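PDB 2FON: peroxisomal acyl-CoA oxidase 1A from Solanum lycopersicum, which probably catalyses the FAD-dependent oxidation of acyl-CoA thioesters, a step of fatty acid beta-oxidation in the peroxisome. Local coordinates for residues P115-L120 / Y146-I151; K59-D64 / T106-Y111. All coordinates share one frame; numbering follows the deposited sequence.

Contact 1 of 2, residues P115-L120 / Y146-I151; sequences PAFTDL and YKMQII
With CG set between its own backbone N and carbonyl carbon (chi1 68°), the ring of Phe117 is directed at Met148 and Ile151, while Ile151 has CG2 anti to its backbone N and turned to that ring. Ile151 CG2 lies 3.6 Å from Phe117 CD1, approaching obliquely. Met148 reaches the same ring differently: its chain bends at the last torsion (chi3 74°), and the terminal methyl CE arrives at the ring edge, near the ring plane, 4.1 Å from Phe117 CE1. One face of the ring carries the methyl of the next residue, Thr118 CG2, 3.5 Å above the plane and offset toward the rim; this methyl also meets Met148 CE at 4.3 Å. No hydrogen bond crosses; the touching groups are apolar and all four residues are buried. Met148 has positive phi in a Schellman motif closing helix 135-146. Helix 118-132, near its start, is set against the loop that runs from there to strand 152-155. Ile670 of the second subunit packs on both Phe117 and Ile151. Within the chain, helix 77-97 touches Phe117 through Leu85 and Ala88 and Met148 through Trp92, and the backbone of Ile151 is hydrogen-bonded to His204 at the start of strand 204-213.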
loop_
_atom_site.group_PDB
_atom_site.type_symbol
_atom_site.label_atom_id
_atom_site.label_comp_id
_atom_site.label_asym_id
_atom_site.label_seq_id
_atom_site.Cartn_x
_atom_site.Cartn_y
_atom_site.Cartn_z
ATOM N N PRO B 115 9.333 13.838 10.840
ATOM C CA PRO B 115 10.097 12.945 11.715
ATOM C C PRO B 115 11.496 13.526 11.979
ATOM O O PRO B 115 12.127 14.074 11.068
ATOM C CB PRO B 115 10.208 11.648 10.882
ATOM C CG PRO B 115 9.063 11.716 9.889
ATOM C CD PRO B 115 8.963 13.193 9.570
ATOM N N ALA B 116 11.974 13.447 13.216
ATOM C CA ALA B 116 13.313 13.920 13.570
ATOM C C ALA B 116 13.674 13.328 14.906
ATOM O O ALA B 116 12.783 12.887 15.643
ATOM C CB ALA B 116 13.309 15.448 13.675
ATOM N N PHE B 117 14.954 13.379 15.253
ATOM C CA PHE B 117 15.491 12.865 16.524
ATOM C C PHE B 117 14.688 13.267 17.764
ATOM O O PHE B 117 14.476 12.438 18.661
ATOM C CB PHE B 117 16.960 13.303 16.699
ATOM C CG PHE B 117 17.136 14.773 16.897
ATOM C CD1 PHE B 117 17.352 15.306 18.193
ATOM C CD2 PHE B 117 17.061 15.650 15.819
ATOM C CE1 PHE B 117 17.515 16.674 18.410
ATOM C CE2 PHE B 117 17.207 17.056 16.041
ATOM C CZ PHE B 117 17.438 17.553 17.336
ATOM N N THR B 118 14.234 14.520 17.835
ATOM C CA THR B 118 13.471 14.952 18.993
ATOM C C THR B 118 12.339 13.944 19.375
ATOM O O THR B 118 12.065 13.674 20.549
ATOM C CB THR B 118 12.994 16.454 18.855
ATOM O OG1 THR B 118 12.444 16.698 17.560
ATOM C CG2 THR B 118 14.152 17.389 19.036
ATOM N N ASP B 119 11.731 13.348 18.371
ATOM C CA ASP B 119 10.789 12.265 18.592
ATOM C C ASP B 119 11.321 11.116 19.471
ATOM O O ASP B 119 10.612 10.663 20.357
ATOM C CB ASP B 119 10.277 11.713 17.248
ATOM C CG ASP B 119 9.396 12.746 16.448
ATOM O OD1 ASP B 119 8.737 13.686 17.072
ATOM O OD2 ASP B 119 9.378 12.585 15.179
ATOM N N LEU B 120 12.555 10.662 19.261
ATOM C CA LEU B 120 13.075 9.584 20.102
ATOM C C LEU B 120 13.614 10.011 21.500
ATOM O O LEU B 120 13.407 9.303 22.545
ATOM C CB LEU B 120 14.037 8.714 19.299
ATOM C CG LEU B 120 12.980 8.031 18.414
ATOM C CD1 LEU B 120 13.041 8.376 16.893
ATOM C CD2 LEU B 120 12.791 6.510 18.717
ATOM N N TYR B 146 16.182 16.934 29.942
ATOM C CA TYR B 146 15.084 17.917 29.938
ATOM C C TYR B 146 15.469 19.248 29.341
ATOM O O TYR B 146 14.647 19.888 28.665
ATOM C CB TYR B 146 14.448 18.141 31.304
ATOM C CG TYR B 146 13.565 17.016 31.753
ATOM C CD1 TYR B 146 13.310 16.777 33.113
ATOM C CD2 TYR B 146 13.021 16.167 30.838
ATOM C CE1 TYR B 146 12.495 15.706 33.531
ATOM C CE2 TYR B 146 12.221 15.105 31.217
ATOM C CZ TYR B 146 11.956 14.862 32.552
ATOM O OH TYR B 146 11.128 13.779 32.837
ATOM N N LYS B 147 16.719 19.654 29.568
ATOM C CA LYS B 147 17.255 20.877 28.939
ATOM C C LYS B 147 18.044 20.585 27.689
ATOM O O LYS B 147 18.649 21.486 27.119
ATOM C CB LYS B 147 18.137 21.675 29.888
ATOM C CG LYS B 147 17.423 22.179 31.078
ATOM C CD LYS B 147 18.421 22.576 32.111
ATOM C CE LYS B 147 18.065 22.036 33.485
ATOM N NZ LYS B 147 19.096 22.569 34.452
ATOM N N MET B 148 18.094 19.326 27.281
ATOM C CA MET B 148 18.815 19.002 26.077
ATOM C C MET B 148 20.233 19.441 26.147
ATOM O O MET B 148 20.754 19.883 25.144
ATOM C CB MET B 148 18.183 19.656 24.833
ATOM C CG MET B 148 16.735 19.240 24.580
ATOM S SD MET B 148 16.162 19.478 22.896
ATOM C CE MET B 148 17.047 18.103 22.190
ATOM N N GLN B 149 20.865 19.344 27.310
ATOM C CA GLN B 149 22.325 19.384 27.367
ATOM C C GLN B 149 22.894 18.056 26.872
ATOM O O GLN B 149 24.098 17.925 26.741
ATOM C CB GLN B 149 22.840 19.681 28.768
ATOM C CG GLN B 149 22.547 21.141 29.273
ATOM C CD GLN B 149 22.519 21.255 30.782
ATOM O OE1 GLN B 149 23.419 20.780 31.481
ATOM N NE2 GLN B 149 21.466 21.859 31.293
ATOM N N ILE B 150 22.030 17.072 26.604
ATOM C CA ILE B 150 22.427 15.836 25.952
ATOM C C ILE B 150 21.301 15.403 25.060
ATOM O O ILE B 150 20.170 15.732 25.311
ATOM C CB ILE B 150 22.730 14.670 26.925
ATOM C CG1 ILE B 150 21.445 14.160 27.588
ATOM C CG2 ILE B 150 23.854 15.024 27.934
ATOM C CD1 ILE B 150 21.691 12.898 28.447
ATOM N N ILE B 151 21.619 14.661 24.010
ATOM C CA ILE B 151 20.605 14.216 23.106
ATOM C C ILE B 151 20.720 12.723 22.925
ATOM O O ILE B 151 21.744 12.205 22.487
ATOM C CB ILE B 151 20.659 14.943 21.799
ATOM C CG1 ILE B 151 20.354 16.412 22.048
ATOM C CG2 ILE B 151 19.630 14.353 20.867
ATOM C CD1 ILE B 151 20.782 17.361 20.930
#

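Contact 2 of 2, residues K59-D64 / T106-Y111; sequences KLVASD and TMLRRY
Val61 is the bump of this helix pair, its two methyls fitting against Leu108 and Tyr111, about one turn apart on helix 102-112. Val61 CG1, anti to the backbone N (chi1 179°), rests on the backbone of Tyr111, 3.5 Å from the carbonyl oxygen Tyr111 O. Val61 CG2 sits in the shallow hollow between the two residues: it lies 3.8 Å from Tyr111 CB and 3.9 Å from Leu108 CG, and it also touches the carbonyl oxygen of Leu108. Tyr111 thus offers Val61 its CB and backbone, while its ring leads away to meet Tyr632 edge-to-face. Beside this bump, Leu60 and Leu108 meet by single methyls, Leu60 CD2 standing 4.1 Å from Leu108 CD1. Shortening Val61 to an alanine removes both methyls and is likely to open a gap between Leu108 and Tyr111 and to strip the Tyr111 carbonyl of its covering methyl. Just beyond, helix 48-62 ends, and Lys59 O accepts from both Ser63 N and Ser63 OG, which come from opposite faces of its carbonyl plane. No hydrogen bond joins the segments; apolar side chains pack on each other and on the backbone, as helices do in the all-helical N-terminal domain of the acyl-CoA dehydrogenase/oxidase fold.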
loop_
_atom_site.group_PDB
_atom_site.type_symbol
_atom_site.label_atom_id
_atom_site.label_comp_id
_atom_site.label_asym_id
_atom_site.label_seq_id
_atom_site.Cartn_x
_atom_site.Cartn_y
_atom_site.Cartn_z
ATOM N N LYS B 59 -2.461 26.424 15.360
ATOM C CA LYS B 59 -2.503 27.606 14.543
ATOM C C LYS B 59 -1.235 28.387 14.720
ATOM O O LYS B 59 -0.789 29.139 13.837
ATOM C CB LYS B 59 -3.733 28.428 14.877
ATOM C CG LYS B 59 -4.799 28.148 13.853
ATOM C CD LYS B 59 -6.198 28.325 14.425
ATOM C CE LYS B 59 -7.152 27.416 13.643
ATOM N NZ LYS B 59 -8.551 27.869 13.873
ATOM N N LEU B 60 -0.627 28.147 15.854
ATOM C CA LEU B 60 0.591 28.798 16.159
ATOM C C LEU B 60 1.770 28.145 15.417
ATOM O O LEU B 60 2.747 28.801 15.097
ATOM C CB LEU B 60 0.761 28.724 17.648
ATOM C CG LEU B 60 2.007 29.370 18.150
ATOM C CD1 LEU B 60 1.623 30.137 19.421
ATOM C CD2 LEU B 60 3.163 28.281 18.314
ATOM N N VAL B 61 1.690 26.847 15.165
ATOM C CA VAL B 61 2.677 26.210 14.316
ATOM C C VAL B 61 2.472 26.676 12.869
ATOM O O VAL B 61 3.429 27.120 12.194
ATOM C CB VAL B 61 2.699 24.677 14.457
ATOM C CG1 VAL B 61 3.709 24.117 13.536
ATOM C CG2 VAL B 61 3.167 24.333 15.833
ATOM N N ALA B 62 1.206 26.642 12.456
ATOM C CA ALA B 62 0.733 26.914 11.104
ATOM C C ALA B 62 1.034 28.311 10.611
ATOM O O ALA B 62 1.252 28.527 9.430
ATOM C CB ALA B 62 -0.750 26.648 11.030
ATOM N N SER B 63 1.031 29.297 11.477
ATOM C CA SER B 63 1.137 30.618 10.915
ATOM C C SER B 63 2.493 31.199 11.204
ATOM O O SER B 63 2.601 32.407 11.453
ATOM C CB SER B 63 0.019 31.506 11.455
ATOM O OG SER B 63 0.303 31.757 12.805
ATOM N N ASP B 64 3.514 30.345 11.192
ATOM C CA ASP B 64 4.854 30.768 11.465
ATOM C C ASP B 64 5.798 30.343 10.382
ATOM O O ASP B 64 6.154 29.128 10.263
ATOM C CB ASP B 64 5.372 30.250 12.801
ATOM C CG ASP B 64 6.816 30.820 13.162
ATOM O OD1 ASP B 64 7.586 31.294 12.245
ATOM O OD2 ASP B 64 7.186 30.768 14.372
ATOM N N THR B 106 4.710 18.549 23.344
ATOM C CA THR B 106 4.407 17.366 22.500
ATOM C C THR B 106 3.558 17.774 21.261
ATOM O O THR B 106 3.918 17.469 20.096
ATOM C CB THR B 106 3.683 16.253 23.292
ATOM O OG1 THR B 106 4.273 16.138 24.601
ATOM C CG2 THR B 106 3.808 14.976 22.598
ATOM N N MET B 107 2.450 18.456 21.548
ATOM C CA MET B 107 1.603 19.060 20.584
ATOM C C MET B 107 2.459 19.862 19.603
ATOM O O MET B 107 2.362 19.656 18.399
ATOM C CB MET B 107 0.607 19.985 21.310
ATOM C CG MET B 107 -0.876 19.910 20.877
ATOM S SD MET B 107 -1.487 18.190 20.764
ATOM C CE MET B 107 -3.252 18.333 21.076
ATOM N N LEU B 108 3.296 20.777 20.093
ATOM C CA LEU B 108 4.022 21.643 19.193
ATOM C C LEU B 108 4.817 20.818 18.200
ATOM O O LEU B 108 4.772 21.051 16.968
ATOM C CB LEU B 108 4.931 22.612 19.909
ATOM C CG LEU B 108 5.488 23.624 18.913
ATOM C CD1 LEU B 108 5.513 25.056 19.414
ATOM C CD2 LEU B 108 6.837 23.206 18.435
ATOM N N ARG B 109 5.532 19.830 18.693
ATOM C CA ARG B 109 6.257 18.997 17.738
ATOM C C ARG B 109 5.316 18.250 16.807
ATOM O O ARG B 109 5.622 18.113 15.620
ATOM C CB ARG B 109 7.287 18.109 18.405
ATOM C CG ARG B 109 8.579 18.858 18.747
ATOM C CD ARG B 109 9.545 18.021 19.552
ATOM N NE ARG B 109 9.465 18.320 20.984
ATOM C CZ ARG B 109 8.958 17.485 21.895
ATOM N NH1 ARG B 109 8.470 16.311 21.487
ATOM N NH2 ARG B 109 8.926 17.834 23.188
ATOM N N ARG B 110 4.140 17.839 17.288
ATOM C CA ARG B 110 3.237 17.105 16.394
ATOM C C ARG B 110 2.992 17.952 15.153
ATOM O O ARG B 110 3.142 17.511 14.044
ATOM C CB ARG B 110 1.923 16.741 17.090
ATOM C CG ARG B 110 1.004 15.873 16.259
ATOM C CD ARG B 110 -0.435 15.668 16.887
ATOM N NE ARG B 110 -0.509 14.966 18.191
ATOM C CZ ARG B 110 0.225 13.902 18.545
ATOM N NH1 ARG B 110 1.106 13.323 17.687
ATOM N NH2 ARG B 110 0.075 13.395 19.770
ATOM N N TYR B 111 2.648 19.199 15.355
ATOM C CA TYR B 111 2.217 20.040 14.273
ATOM C C TYR B 111 3.320 20.565 13.320
ATOM O O TYR B 111 3.054 20.904 12.176
ATOM C CB TYR B 111 1.319 21.118 14.865
ATOM C CG TYR B 111 0.042 20.462 15.282
ATOM C CD1 TYR B 111 -0.273 20.237 16.620
ATOM C CD2 TYR B 111 -0.826 19.990 14.333
ATOM C CE1 TYR B 111 -1.465 19.570 16.979
ATOM C CE2 TYR B 111 -1.983 19.339 14.678
ATOM C CZ TYR B 111 -2.305 19.134 15.991
ATOM O OH TYR B 111 -3.491 18.478 16.241
#

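In the fold
Both contacts belong to the N-terminal region of the acyl-CoA oxidase, and their centres lie about 17 Å apart. They follow one another along the chain: helix 102-112, which supplies one side of contact 2, is succeeded by helix 118-132, whose start supplies one side of contact 1. The two meet directly where Thr118 OG1 packs 3.8 Å from Arg109 CD. Contact 1 is the one near the cofactor: Leu120 touches FAD, and the side chain of Phe117 is about 10 Å from a bound FAD and about 6 Å from Gly196, an FAD-binding residue. Contact 2 joins helices within the subunit, whereas contact 1 also borders the second subunit.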